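Local structure of geranyl diphosphate synthase small subunit (Antirrhinum majus, 3QKC) at residues Cys190-Gly195 and Asp200-Leu205. The protein is the small subunit of geranyl diphosphate synthase, a plant prenyltransferase that makes the ten-carbon precursor of monoterpenes, and probably acts by partnering a catalytic large subunit. Residues are numbered along the deposited sequence; the frame is centred on the assembly and turned at random.
Sequences CGAILG and DKIEKL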
loop_
_atom_site.group_PDB
_atom_site.type_symbol
_atom_site.label_atom_id
_atom_site.label_comp_id
_atom_site.label_asym_id
_atom_site.label_seq_id
_atom_site.Cartn_x
_atom_site.Cartn_y
_atom_site.Cartn_z
ATOM N N CYS A 190 -2.855 8.335 -14.433
ATOM C CA CYS A 190 -3.758 7.164 -14.407
ATOM C C CYS A 190 -4.916 7.332 -15.379
ATOM O O CYS A 190 -5.215 6.440 -16.162
ATOM C CB CYS A 190 -4.332 6.940 -13.013
ATOM S SG CYS A 190 -3.223 6.144 -11.855
ATOM N N GLY A 191 -5.582 8.478 -15.311
ATOM C CA GLY A 191 -6.619 8.810 -16.278
ATOM C C GLY A 191 -6.164 8.534 -17.699
ATOM O O GLY A 191 -6.826 7.810 -18.453
ATOM N N ALA A 192 -5.006 9.088 -18.047
ATOM C CA ALA A 192 -4.471 8.979 -19.391
ATOM C C ALA A 192 -4.116 7.534 -19.746
ATOM O O ALA A 192 -4.434 7.065 -20.838
ATOM C CB ALA A 192 -3.261 9.922 -19.558
ATOM N N ILE A 193 -3.484 6.821 -18.810
ATOM C CA ILE A 193 -3.090 5.436 -19.031
ATOM C C ILE A 193 -4.328 4.599 -19.288
ATOM O O ILE A 193 -4.380 3.827 -20.258
ATOM C CB ILE A 193 -2.283 4.840 -17.844
ATOM C CG1 ILE A 193 -0.845 5.383 -17.839
ATOM C CG2 ILE A 193 -2.245 3.307 -17.925
ATOM C CD1 ILE A 193 -0.158 5.306 -16.457
ATOM N N LEU A 194 -5.328 4.774 -18.433
ATOM C CA LEU A 194 -6.558 3.992 -18.532
ATOM C C LEU A 194 -7.357 4.433 -19.734
ATOM O O LEU A 194 -8.100 3.650 -20.314
ATOM C CB LEU A 194 -7.369 4.071 -17.229
ATOM C CG LEU A 194 -6.554 3.443 -16.076
ATOM C CD1 LEU A 194 -7.006 3.922 -14.681
ATOM C CD2 LEU A 194 -6.566 1.910 -16.166
ATOM N N GLY A 195 -7.155 5.686 -20.132
ATOM C CA GLY A 195 -7.826 6.236 -21.296
ATOM C C GLY A 195 -7.266 5.681 -22.595
ATOM O O GLY A 195 -7.879 5.847 -23.641
ATOM N N ASP A 200 3.888 9.746 -24.853
ATOM C CA ASP A 200 4.157 11.183 -24.791
ATOM C C ASP A 200 3.017 11.957 -24.128
ATOM O O ASP A 200 3.255 12.922 -23.400
ATOM C CB ASP A 200 4.386 11.750 -26.204
ATOM C CG ASP A 200 5.505 11.037 -26.968
ATOM O OD1 ASP A 200 6.017 9.995 -26.498
ATOM O OD2 ASP A 200 5.870 11.529 -28.059
ATOM N N LYS A 201 1.781 11.543 -24.391
ATOM C CA LYS A 201 0.620 12.247 -23.855
ATOM C C LYS A 201 0.355 11.927 -22.386
ATOM O O LYS A 201 -0.354 12.666 -21.708
ATOM C CB LYS A 201 -0.624 11.988 -24.705
ATOM C CG LYS A 201 -0.599 12.700 -26.056
ATOM C CD LYS A 201 -1.933 12.602 -26.803
ATOM C CE LYS A 201 -2.164 11.211 -27.383
ATOM N NZ LYS A 201 -2.763 11.267 -28.752
ATOM N N ILE A 202 0.920 10.825 -21.897
ATOM C CA ILE A 202 0.829 10.510 -20.471
ATOM C C ILE A 202 1.736 11.462 -19.682
ATOM O O ILE A 202 1.303 12.080 -18.710
ATOM C CB ILE A 202 1.206 9.043 -20.168
ATOM C CG1 ILE A 202 0.297 8.078 -20.940
ATOM C CG2 ILE A 202 1.132 8.783 -18.669
ATOM C CD1 ILE A 202 0.774 6.628 -20.944
ATOM N N GLU A 203 2.990 11.566 -20.124
ATOM C CA GLU A 203 3.975 12.484 -19.551
ATOM C C GLU A 203 3.414 13.908 -19.447
ATOM O O GLU A 203 3.605 14.585 -18.437
ATOM C CB GLU A 203 5.276 12.469 -20.389
ATOM C CG GLU A 203 6.051 11.126 -20.347
ATOM C CD GLU A 203 6.983 10.888 -21.549
ATOM O OE1 GLU A 203 7.487 11.860 -22.161
ATOM O OE2 GLU A 203 7.222 9.707 -21.884
ATOM N N LYS A 204 2.706 14.345 -20.488
ATOM C CA LYS A 204 2.162 15.698 -20.533
ATOM C C LYS A 204 1.061 15.925 -19.491
ATOM O O LYS A 204 1.078 16.932 -18.778
ATOM C CB LYS A 204 1.683 16.051 -21.943
ATOM C CG LYS A 204 2.824 16.379 -22.921
ATOM C CD LYS A 204 2.321 17.080 -24.170
ATOM C CE LYS A 204 3.458 17.742 -24.947
ATOM N NZ LYS A 204 3.794 19.103 -24.423
ATOM N N LEU A 205 0.122 14.984 -19.395
ATOM C CA LEU A 205 -0.936 15.075 -18.389
ATOM C C LEU A 205 -0.369 14.906 -16.997
ATOM O O LEU A 205 -0.880 15.501 -16.041
ATOM C CB LEU A 205 -2.062 14.074 -18.659
ATOM C CG LEU A 205 -3.082 14.647 -19.656
ATOM C CD1 LEU A 205 -3.749 13.548 -20.477
ATOM C CD2 LEU A 205 -4.119 15.567 -18.966
#
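Ala192 turns its methyl toward the helix of residues 200-205 and lands between Ile202 and Leu205, one turn apart on that helix. Its CB lies 3.8 Å from CD1 of Leu205 and 4.2 Å from CG1 of Ile202. With so short a side chain at this position the backbones can come close: the CA atoms of Ala192 and Ile202 are 5.6 Å apart. Next to it, Ile193 sets off along the side of the interface and meets Ile202, the two side chains crossing at about a right angle. The touching atom of Ile193 is CG1, placed beside its own backbone N and anti to the carbonyl carbon (chi1 -75°). It sits 3.7 Å from CD1 of Ile202 and 4.0 Å from CG2 of the same residue, so the two methyls of Ile202 bear on a single methylene. All four residues are buried, and the contact between the two segments is wholly apolar. Arg139 of helix 134-148 touches both isoleucines, while Leu205 reaches on to Leu59 of helix 48-59 and to Phe244. The segment axes approach to 8.9 Å and run nearly antiparallel, at 158°. This is the packing of an antiparallel helical hairpin, helix 169-195 turning through a short connection into helix 199-219, within the all-helical fold of the isoprenyl diphosphate synthase family.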